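Local coordinates for protein TatD-related deoxyribonuclease (Thermotoga maritima, PDB 1J6O) that probably acts as a metal-dependent hydrolase on ester bonds, most likely a DNA nuclease of the TatD family, at residues Ser34-Asn39 / Asn228-Leu233; Val121-Ile126 / Arg152-Pro157; Pro220-Gly225 / Leu233-Glu238; Glu238-Val243 / Ala249-Ala254. All coordinates share one frame; numbering follows the deposited sequence.

Interaction 1 (Ser34-Asn39 / Asn228-Leu233); sequences SSFEEN and NEPKYL
Phe36 and Pro230 supply the buried apolar half of this contact. The ring atom CE1 of Phe36 rests 3.8 Å from Pro230 CB and equally near CG of the same proline, while CZ of Phe36 is 4.0 Å from Pro230 CG; the two rings meet obliquely. Phe36 has CG beside its own backbone N (chi1 -77°), which swings the far end of the ring toward the proline. Leu20, Ile41 and Val44 also pack on it, and Pro230 leans on Asp15 of strand 13-18.

The second pair is a polar group lying against aliphatic carbon. The amide of Asn39 sits by the root of Lys231, with Asn39 CG 3.6 Å from Lys231 CB, and the lysine chain then runs extended, leading its ammonium end away from Asn39.

Hydrogen bonds shape each partner separately. Ser35 O receives Asn39 N at 3.0 Å and, weakly, Asn39 ND2, which holds the amide only loosely toward its own turn. In the other segment a short 3-10 turn is held by Leu233 N to Pro230 O at 2.9 Å.

Pro230 lies about 9 Å, side chain to side chain, from His19, a predicted metal ligand. The contact joins the loop before strand 41-47 to the segment leading into helix 233-244, between strands 13-18 and 41-47, neighbours in the TIM-barrel sheet.

Interaction 2 (Val121-Ile126 / Arg152-Pro157); sequences VFVEQI and RTESLP
Behind the helix face that offers Val123 and Ile126 to Glu154 and Leu156, the carbonyl oxygen Val121 O is gripped twice by one residue. Gln125 N reaches it at 3.2 Å as the regular helical bond, and Gln125 NE2 folds back to the same Val121 O at 3.3 Å. The two donors come from opposite faces of the carbonyl plane, the side-chain one standing 62° out of it, while the oxygen lies nearly in the plane of the Gln125 amide. With OE1 bonded to Val73 N as well, the amide cannot easily turn over.

Across the contact the grip is apolar. Ile126 points its CG2 branch at the loop, 3.7 Å from Leu156 CD2 and 4.0 Å from Glu154 CG; that branch is placed opposite the backbone N, which leaves CD1 of the other arm to lie over the centre of the Phe122 ring. In this TIM-barrel fold the pairing sets helix 115-132 against the loop that leaves the next outer helix, 144-153, on the way to strand 161-163. Helix-to-helix contact comes from Ile150, which touches Phe122, Val123 and Ile126.

Glu154 spans Val123 at about a right angle. The 3.0 Å between Glu154 OE2 and Val123 CG1 is too short for a relaxed contact, so the exact place of the carboxylate is doubtful. As modelled, its other oxygen lies close to Glu127 OE2, a like-charged neighbour.

Interaction 3 (Pro220-Gly225 / Leu233-Glu238); sequences PQPFRG and LKYVVE
Tyr235 takes the largest share of this contact, and Pro220 and Pro222 come next, packing on it from different directions. Pro222 covers one face of the phenol ring: its CG stands 3.8 Å from the centroid of the Tyr235 ring and 12° off the ring normal, a well-centred CH-pi contact. Lys234 CG lies against the opposite face, shifted toward the rim, so the ring is sandwiched between a loop proline and its own helix neighbour.

Pro220 works lower down, at the root of the tyrosine. Its CB is 3.9 Å from Tyr235 CB, and its CG is 4.0 Å from Tyr235 CD2. This is where the two backbones come nearest.

Phe223 adds to the outer end. Its CE2 meets Tyr235 CE2 at 3.5 Å, the tyrosine atom lying at the edge of the Phe223 ring near its plane; the ring planes are inclined at 59°. Phe223 also stacks with Tyr232, which links it to the turn before the helix.

The loop is turned by a backbone bond from Phe223 N to Pro220 O, 2.7 Å. Altogether this is a proline-rich loop folded back on the first turn of helix 233-244, part of the long connection that follows strand 209-211, the last strand of the TIM barrel, and carries Asp214, a predicted metal ligand.

Interaction 4 (Glu238-Val243 / Ala249-Ala254); sequences ETISQV and AKVDEA
No ring or other flat side chain lies between Ile240, Ser241 and Val251, so there are no faces or edges to assign; saturated carbons do all the touching. The motif is a pair of consecutive helices, 233-244 and 248-264, joined by a short turn and packed where they cross steeply, at the C-terminal end of the TatD-type TIM-barrel chain.

Val251 is the central piece, its two methyls divided between neighbouring residues of the other helix. CG1 of Val251 meets Ile240 CG2 at 3.7 Å. CG2 of Val251 lies mainly against Ser241, 3.7 Å from both its CA and its CB. The CG1 arm is set opposite the backbone N (chi1 -175°), and with CG2 beside that N the two methyls spread apart over the surface of the other helix. Val237, one turn before Ser241, adds a further apolar neighbour to Val251.

Small size at Ser241 matters here: the main chains come to 6.2 Å between the CA atoms of Ser241 and Val251. The serine hydroxyl turns back into its own helix, where Glu238 O already accepts Gln242 N at 3.0 Å. Ser241 OG donates to that same Glu238 O at 2.6 Å, tilted 24° from the carbonyl plane.

How the interactions relate
Interactions 3 and 4 lie wholly in the C-terminal part; interaction 1 ties that part to residues 34-39 near the chain's start. Interaction 1 shares Leu233 with interaction 3, their centres about 12 Å apart, and their segments alternate along the sequence; interaction 3 shares Glu238 with interaction 4, centres about 13 Å apart, and both use helix 233-244. That helix is bound first to the loop before it and then to helix 248-264 after it. Interaction 2 stands apart, its centre 32 to 33 Å from the other three and across the chain's centre, though nested in sequence within the loop that interaction 1 closes. Together they tie outer parts of one TIM barrel around its parallel strands.

Interaction 1 (Ser34-Asn39 / Asn228-Leu233)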
# COMPACT_ATOMS: atom_id res chain seq x y z
N SER A 34 -9.26 -13.91 -11.52
CA SER A 34 -9.91 -15.19 -11.26
C SER A 34 -8.93 -16.23 -10.74
O SER A 34 -9.36 -17.26 -10.19
CB SER A 34 -10.64 -15.69 -12.52
OG SER A 34 -9.70 -16.08 -13.51
N SER A 35 -7.63 -16.02 -10.87
CA SER A 35 -6.73 -17.04 -10.36
C SER A 35 -6.20 -16.74 -8.95
O SER A 35 -5.31 -17.42 -8.46
CB SER A 35 -5.57 -17.27 -11.33
OG SER A 35 -4.83 -16.08 -11.53
N PHE A 36 -6.74 -15.71 -8.30
CA PHE A 36 -6.27 -15.37 -6.96
C PHE A 36 -6.36 -16.54 -5.99
O PHE A 36 -5.39 -16.85 -5.29
CB PHE A 36 -7.06 -14.19 -6.40
CG PHE A 36 -6.65 -12.86 -6.97
CD1 PHE A 36 -5.47 -12.74 -7.70
CD2 PHE A 36 -7.41 -11.72 -6.72
CE1 PHE A 36 -5.05 -11.50 -8.20
CE2 PHE A 36 -6.99 -10.49 -7.21
CZ PHE A 36 -5.81 -10.38 -7.95
N GLU A 37 -7.50 -17.22 -5.98
CA GLU A 37 -7.66 -18.36 -5.07
C GLU A 37 -6.60 -19.43 -5.32
O GLU A 37 -5.90 -19.87 -4.39
CB GLU A 37 -9.06 -18.95 -5.25
CG GLU A 37 -9.48 -19.93 -4.17
CD GLU A 37 -10.99 -20.20 -4.21
OE1 GLU A 37 -11.50 -20.58 -5.28
OE2 GLU A 37 -11.66 -20.03 -3.17
N GLU A 38 -6.45 -19.84 -6.58
CA GLU A 38 -5.46 -20.87 -6.89
C GLU A 38 -4.07 -20.43 -6.46
O GLU A 38 -3.23 -21.25 -6.15
CB GLU A 38 -5.43 -21.16 -8.40
CG GLU A 38 -6.79 -21.19 -9.06
CD GLU A 38 -6.72 -20.99 -10.58
OE1 GLU A 38 -5.62 -21.18 -11.16
OE2 GLU A 38 -7.77 -20.65 -11.18
N ASN A 39 -3.83 -19.13 -6.44
CA ASN A 39 -2.52 -18.65 -6.06
C ASN A 39 -2.36 -18.24 -4.60
O ASN A 39 -1.36 -17.61 -4.24
CB ASN A 39 -2.09 -17.50 -6.99
CG ASN A 39 -1.63 -18.01 -8.35
OD1 ASN A 39 -0.71 -18.83 -8.44
ND2 ASN A 39 -2.25 -17.52 -9.41
N ASN A 228 4.84 -6.96 -12.91
CA ASN A 228 4.66 -7.62 -11.61
C ASN A 228 3.17 -7.90 -11.44
O ASN A 228 2.34 -7.26 -12.09
CB ASN A 228 5.14 -6.65 -10.52
CG ASN A 228 5.32 -7.31 -9.16
OD1 ASN A 228 5.27 -8.52 -9.03
ND2 ASN A 228 5.54 -6.49 -8.14
N GLU A 229 2.82 -8.90 -10.64
CA GLU A 229 1.42 -9.26 -10.39
C GLU A 229 1.35 -9.95 -9.03
O GLU A 229 2.39 -10.46 -8.54
CB GLU A 229 0.85 -10.12 -11.50
CG GLU A 229 1.54 -11.43 -11.72
CD GLU A 229 0.87 -12.21 -12.81
OE1 GLU A 229 -0.16 -12.85 -12.52
OE2 GLU A 229 1.36 -12.14 -13.97
N PRO A 230 0.15 -10.02 -8.43
CA PRO A 230 -0.06 -10.63 -7.11
C PRO A 230 0.52 -12.00 -6.84
O PRO A 230 1.07 -12.20 -5.77
CB PRO A 230 -1.58 -10.61 -6.95
CG PRO A 230 -1.94 -9.33 -7.65
CD PRO A 230 -1.12 -9.46 -8.93
N LYS A 231 0.41 -12.93 -7.78
CA LYS A 231 0.97 -14.26 -7.51
C LYS A 231 2.48 -14.28 -7.28
O LYS A 231 3.01 -15.27 -6.76
CB LYS A 231 0.61 -15.23 -8.62
CG LYS A 231 1.36 -14.99 -9.90
CD LYS A 231 0.94 -15.99 -10.96
CE LYS A 231 1.69 -15.73 -12.25
NZ LYS A 231 1.20 -16.61 -13.35
N TYR A 232 3.19 -13.22 -7.67
CA TYR A 232 4.63 -13.21 -7.47
C TYR A 232 4.94 -12.84 -6.04
O TYR A 232 6.10 -12.75 -5.66
CB TYR A 232 5.33 -12.21 -8.38
CG TYR A 232 5.26 -12.55 -9.85
CD1 TYR A 232 5.04 -13.87 -10.29
CD2 TYR A 232 5.44 -11.56 -10.81
CE1 TYR A 232 5.00 -14.17 -11.65
CE2 TYR A 232 5.40 -11.85 -12.16
CZ TYR A 232 5.18 -13.16 -12.58
OH TYR A 232 5.16 -13.45 -13.92
N LEU A 233 3.91 -12.60 -5.24
CA LEU A 233 4.11 -12.23 -3.86
C LEU A 233 4.82 -13.38 -3.12
O LEU A 233 5.49 -13.15 -2.11
CB LEU A 233 2.75 -11.93 -3.23
CG LEU A 233 2.65 -10.92 -2.11
CD1 LEU A 233 3.53 -9.70 -2.37
CD2 LEU A 233 1.17 -10.56 -1.93

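Interaction 2 (Val121-Ile126 / Arg152-Pro157)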
# COMPACT_ATOMS: atom_id res chain seq x y z
N VAL A 121 -1.97 18.84 -0.26
CA VAL A 121 -2.82 17.76 -0.78
C VAL A 121 -2.74 16.53 0.14
O VAL A 121 -3.74 15.83 0.34
CB VAL A 121 -2.38 17.41 -2.23
CG1 VAL A 121 -3.04 16.11 -2.71
CG2 VAL A 121 -2.76 18.57 -3.17
N PHE A 122 -1.55 16.29 0.68
CA PHE A 122 -1.31 15.15 1.59
C PHE A 122 -2.06 15.44 2.89
O PHE A 122 -2.80 14.61 3.42
CB PHE A 122 0.19 15.03 1.85
CG PHE A 122 0.57 13.94 2.83
CD1 PHE A 122 -0.14 12.74 2.90
CD2 PHE A 122 1.73 14.06 3.59
CE1 PHE A 122 0.31 11.68 3.70
CE2 PHE A 122 2.20 13.00 4.40
CZ PHE A 122 1.48 11.81 4.46
N VAL A 123 -1.89 16.66 3.41
CA VAL A 123 -2.57 17.03 4.64
C VAL A 123 -4.09 16.91 4.49
O VAL A 123 -4.77 16.40 5.36
CB VAL A 123 -2.20 18.47 5.07
CG1 VAL A 123 -3.16 18.97 6.15
CG2 VAL A 123 -0.78 18.50 5.59
N GLU A 124 -4.63 17.36 3.37
CA GLU A 124 -6.05 17.28 3.17
C GLU A 124 -6.59 15.85 3.13
O GLU A 124 -7.71 15.60 3.57
CB GLU A 124 -6.44 18.07 1.93
CG GLU A 124 -5.91 19.51 2.01
CD GLU A 124 -6.50 20.47 0.99
OE1 GLU A 124 -6.55 20.12 -0.20
OE2 GLU A 124 -6.88 21.61 1.38
N GLN A 125 -5.79 14.91 2.63
CA GLN A 125 -6.25 13.52 2.56
C GLN A 125 -6.13 12.86 3.94
O GLN A 125 -6.96 12.00 4.32
CB GLN A 125 -5.47 12.77 1.51
CG GLN A 125 -5.92 13.19 0.11
CD GLN A 125 -5.15 12.50 -0.99
OE1 GLN A 125 -5.47 11.37 -1.37
NE2 GLN A 125 -4.13 13.17 -1.50
N ILE A 126 -5.11 13.25 4.69
CA ILE A 126 -4.92 12.72 6.03
C ILE A 126 -6.16 13.18 6.81
O ILE A 126 -6.75 12.41 7.58
CB ILE A 126 -3.66 13.32 6.69
CG1 ILE A 126 -2.42 12.73 6.04
CG2 ILE A 126 -3.70 13.11 8.20
CD1 ILE A 126 -1.13 13.43 6.50
N ARG A 152 2.50 13.20 12.45
CA ARG A 152 2.44 13.35 13.89
C ARG A 152 1.73 14.65 14.28
O ARG A 152 1.27 14.80 15.41
CB ARG A 152 3.84 13.30 14.50
CG ARG A 152 4.75 14.50 14.21
CD ARG A 152 5.96 14.49 15.15
NE ARG A 152 6.75 15.72 15.13
CZ ARG A 152 6.24 16.95 15.10
NH1 ARG A 152 4.92 17.13 15.09
NH2 ARG A 152 7.04 18.01 15.12
N THR A 153 1.63 15.58 13.34
CA THR A 153 0.98 16.85 13.60
C THR A 153 -0.53 16.75 13.79
O THR A 153 -1.10 17.48 14.60
CB THR A 153 1.27 17.89 12.48
OG1 THR A 153 2.66 18.26 12.53
CG2 THR A 153 0.40 19.13 12.66
N GLU A 154 -1.21 15.87 13.06
CA GLU A 154 -2.64 15.83 13.30
C GLU A 154 -3.34 14.59 13.79
O GLU A 154 -2.73 13.61 14.19
CB GLU A 154 -3.40 16.42 12.11
CG GLU A 154 -2.94 16.10 10.72
CD GLU A 154 -3.54 17.11 9.76
OE1 GLU A 154 -4.74 17.43 9.93
OE2 GLU A 154 -2.83 17.60 8.85
N SER A 155 -4.67 14.71 13.82
CA SER A 155 -5.58 13.67 14.26
C SER A 155 -5.71 12.52 13.24
O SER A 155 -6.50 12.60 12.30
CB SER A 155 -6.95 14.29 14.51
OG SER A 155 -7.86 13.36 15.07
N LEU A 156 -4.93 11.47 13.46
CA LEU A 156 -4.95 10.31 12.57
C LEU A 156 -6.08 9.33 12.85
O LEU A 156 -6.60 9.26 13.96
CB LEU A 156 -3.64 9.56 12.68
CG LEU A 156 -2.42 10.40 12.34
CD1 LEU A 156 -1.17 9.59 12.61
CD2 LEU A 156 -2.49 10.82 10.89
N PRO A 157 -6.46 8.54 11.84
CA PRO A 157 -7.54 7.56 12.02
C PRO A 157 -7.05 6.52 13.03
O PRO A 157 -5.84 6.31 13.16
CB PRO A 157 -7.69 6.93 10.63
CG PRO A 157 -7.05 7.91 9.70
CD PRO A 157 -5.90 8.46 10.48

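Interaction 3 (Pro220-Gly225 / Leu233-Glu238)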
# COMPACT_ATOMS: atom_id res chain seq x y z
N PRO A 220 9.58 -9.08 -8.22
CA PRO A 220 10.65 -9.64 -7.39
C PRO A 220 11.75 -10.17 -8.30
O PRO A 220 11.52 -10.42 -9.50
CB PRO A 220 9.95 -10.73 -6.57
CG PRO A 220 8.78 -11.11 -7.39
CD PRO A 220 8.31 -9.80 -8.01
N GLN A 221 12.94 -10.34 -7.72
CA GLN A 221 14.14 -10.82 -8.43
C GLN A 221 14.02 -11.79 -9.59
O GLN A 221 14.52 -11.51 -10.69
CB GLN A 221 15.14 -11.38 -7.43
CG GLN A 221 16.53 -11.53 -8.02
CD GLN A 221 17.01 -10.25 -8.66
OE1 GLN A 221 16.59 -9.15 -8.31
NE2 GLN A 221 17.94 -10.38 -9.61
N PRO A 222 13.39 -12.95 -9.38
CA PRO A 222 13.30 -13.87 -10.52
C PRO A 222 12.55 -13.33 -11.72
O PRO A 222 12.59 -13.94 -12.79
CB PRO A 222 12.61 -15.10 -9.93
CG PRO A 222 11.80 -14.55 -8.81
CD PRO A 222 12.68 -13.48 -8.20
N PHE A 223 11.89 -12.19 -11.57
CA PHE A 223 11.15 -11.61 -12.68
C PHE A 223 11.52 -10.18 -13.02
O PHE A 223 10.66 -9.43 -13.46
CB PHE A 223 9.66 -11.69 -12.38
CG PHE A 223 9.11 -13.08 -12.40
CD1 PHE A 223 8.84 -13.72 -13.61
CD2 PHE A 223 8.93 -13.78 -11.21
CE1 PHE A 223 8.40 -15.04 -13.63
CE2 PHE A 223 8.49 -15.10 -11.22
CZ PHE A 223 8.22 -15.73 -12.43
N ARG A 224 12.77 -9.78 -12.83
CA ARG A 224 13.13 -8.41 -13.17
C ARG A 224 12.84 -8.24 -14.66
O ARG A 224 13.00 -9.19 -15.44
CB ARG A 224 14.60 -8.11 -12.87
CG ARG A 224 15.01 -8.23 -11.40
CD ARG A 224 14.09 -7.42 -10.49
NE ARG A 224 14.12 -5.98 -10.75
CZ ARG A 224 15.02 -5.14 -10.25
NH1 ARG A 224 15.99 -5.59 -9.46
NH2 ARG A 224 14.93 -3.85 -10.52
N GLY A 225 12.41 -7.04 -15.03
CA GLY A 225 12.10 -6.77 -16.42
C GLY A 225 10.74 -7.28 -16.85
O GLY A 225 10.41 -7.18 -18.03
N LEU A 233 3.91 -12.60 -5.24
CA LEU A 233 4.11 -12.23 -3.86
C LEU A 233 4.82 -13.38 -3.12
O LEU A 233 5.49 -13.15 -2.11
CB LEU A 233 2.75 -11.93 -3.23
CG LEU A 233 2.65 -10.92 -2.11
CD1 LEU A 233 3.53 -9.70 -2.37
CD2 LEU A 233 1.17 -10.56 -1.93
N LYS A 234 4.68 -14.61 -3.62
CA LYS A 234 5.33 -15.75 -2.97
C LYS A 234 6.84 -15.60 -2.76
O LYS A 234 7.38 -16.10 -1.77
CB LYS A 234 5.06 -17.04 -3.75
CG LYS A 234 5.64 -17.04 -5.15
CD LYS A 234 4.97 -18.11 -6.02
CE LYS A 234 5.47 -19.50 -5.73
NZ LYS A 234 5.11 -19.93 -4.35
N TYR A 235 7.51 -14.93 -3.69
CA TYR A 235 8.94 -14.71 -3.62
C TYR A 235 9.28 -13.74 -2.53
O TYR A 235 10.36 -13.83 -1.93
CB TYR A 235 9.46 -14.21 -4.98
CG TYR A 235 9.20 -15.23 -6.07
CD1 TYR A 235 9.92 -16.42 -6.12
CD2 TYR A 235 8.18 -15.04 -6.99
CE1 TYR A 235 9.60 -17.42 -7.05
CE2 TYR A 235 7.86 -16.02 -7.92
CZ TYR A 235 8.57 -17.20 -7.94
OH TYR A 235 8.20 -18.16 -8.85
N VAL A 236 8.36 -12.80 -2.27
CA VAL A 236 8.58 -11.80 -1.23
C VAL A 236 8.50 -12.51 0.12
O VAL A 236 9.30 -12.25 1.02
CB VAL A 236 7.51 -10.66 -1.31
CG1 VAL A 236 7.64 -9.70 -0.10
CG2 VAL A 236 7.73 -9.88 -2.62
N VAL A 237 7.50 -13.38 0.26
CA VAL A 237 7.32 -14.12 1.49
C VAL A 237 8.55 -15.03 1.71
O VAL A 237 9.08 -15.14 2.83
CB VAL A 237 6.05 -14.99 1.40
CG1 VAL A 237 6.07 -16.05 2.52
CG2 VAL A 237 4.80 -14.11 1.52
N GLU A 238 8.99 -15.69 0.64
CA GLU A 238 10.14 -16.58 0.72
C GLU A 238 11.33 -15.84 1.30
O GLU A 238 11.94 -16.30 2.28
CB GLU A 238 10.48 -17.12 -0.66
CG GLU A 238 11.77 -17.91 -0.74
CD GLU A 238 11.91 -18.58 -2.09
OE1 GLU A 238 11.65 -17.90 -3.11
OE2 GLU A 238 12.28 -19.78 -2.12

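Interaction 4 (Glu238-Val243 / Ala249-Ala254)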
# COMPACT_ATOMS: atom_id res chain seq x y z
N GLU A 238 8.99 -15.69 0.64
CA GLU A 238 10.14 -16.58 0.72
C GLU A 238 11.33 -15.84 1.30
O GLU A 238 11.94 -16.30 2.28
CB GLU A 238 10.48 -17.12 -0.66
CG GLU A 238 11.77 -17.91 -0.74
CD GLU A 238 11.91 -18.58 -2.09
OE1 GLU A 238 11.65 -17.90 -3.11
OE2 GLU A 238 12.28 -19.78 -2.12
N THR A 239 11.66 -14.69 0.74
CA THR A 239 12.79 -13.93 1.24
C THR A 239 12.59 -13.52 2.70
O THR A 239 13.50 -13.67 3.52
CB THR A 239 13.05 -12.67 0.36
OG1 THR A 239 13.47 -13.09 -0.94
CG2 THR A 239 14.12 -11.77 0.97
N ILE A 240 11.40 -13.00 3.02
CA ILE A 240 11.15 -12.59 4.40
C ILE A 240 11.33 -13.75 5.36
O ILE A 240 11.94 -13.58 6.42
CB ILE A 240 9.74 -12.00 4.57
CG1 ILE A 240 9.65 -10.69 3.77
CG2 ILE A 240 9.41 -11.77 6.05
CD1 ILE A 240 8.23 -10.09 3.74
N SER A 241 10.82 -14.91 5.00
CA SER A 241 10.95 -16.08 5.86
C SER A 241 12.43 -16.47 6.04
O SER A 241 12.87 -16.85 7.13
CB SER A 241 10.16 -17.26 5.28
OG SER A 241 10.78 -17.79 4.10
N GLN A 242 13.21 -16.35 4.97
CA GLN A 242 14.61 -16.72 5.07
C GLN A 242 15.39 -15.72 5.93
O GLN A 242 16.21 -16.10 6.77
CB GLN A 242 15.22 -16.81 3.68
CG GLN A 242 14.49 -17.83 2.84
CD GLN A 242 14.95 -17.85 1.41
OE1 GLN A 242 15.39 -16.84 0.86
NE2 GLN A 242 14.82 -19.02 0.78
N VAL A 243 15.11 -14.44 5.73
CA VAL A 243 15.81 -13.43 6.51
C VAL A 243 15.47 -13.50 8.00
O VAL A 243 16.32 -13.20 8.86
CB VAL A 243 15.50 -12.01 5.97
CG1 VAL A 243 15.88 -10.95 7.01
CG2 VAL A 243 16.28 -11.76 4.66
N ALA A 249 4.85 -20.18 6.51
CA ALA A 249 3.52 -20.17 7.08
C ALA A 249 3.43 -19.07 8.13
O ALA A 249 2.38 -18.47 8.31
CB ALA A 249 3.21 -21.52 7.72
N LYS A 250 4.54 -18.81 8.83
CA LYS A 250 4.53 -17.77 9.86
C LYS A 250 4.45 -16.38 9.26
O LYS A 250 3.77 -15.49 9.80
CB LYS A 250 5.77 -17.85 10.77
CG LYS A 250 5.89 -19.16 11.57
CD LYS A 250 6.32 -18.89 13.03
CE LYS A 250 6.89 -20.14 13.68
NZ LYS A 250 5.99 -21.32 13.49
N VAL A 251 5.13 -16.19 8.14
CA VAL A 251 5.11 -14.89 7.49
C VAL A 251 3.70 -14.64 6.93
O VAL A 251 3.14 -13.56 7.11
CB VAL A 251 6.11 -14.84 6.33
CG1 VAL A 251 6.13 -13.44 5.77
CG2 VAL A 251 7.51 -15.24 6.81
N ASP A 252 3.14 -15.65 6.28
CA ASP A 252 1.81 -15.52 5.70
C ASP A 252 0.73 -15.25 6.73
O ASP A 252 -0.10 -14.39 6.53
CB ASP A 252 1.39 -16.79 4.95
CG ASP A 252 2.17 -17.01 3.67
OD1 ASP A 252 2.68 -16.06 3.08
OD2 ASP A 252 2.27 -18.19 3.24
N GLU A 253 0.74 -16.02 7.82
CA GLU A 253 -0.26 -15.82 8.85
C GLU A 253 -0.24 -14.44 9.45
O GLU A 253 -1.27 -13.78 9.54
CB GLU A 253 -0.12 -16.86 9.97
CG GLU A 253 -1.12 -16.62 11.08
N ALA A 254 0.95 -14.03 9.88
CA ALA A 254 1.15 -12.74 10.49
C ALA A 254 0.82 -11.56 9.57
O ALA A 254 0.08 -10.64 9.97
CB ALA A 254 2.62 -12.63 10.99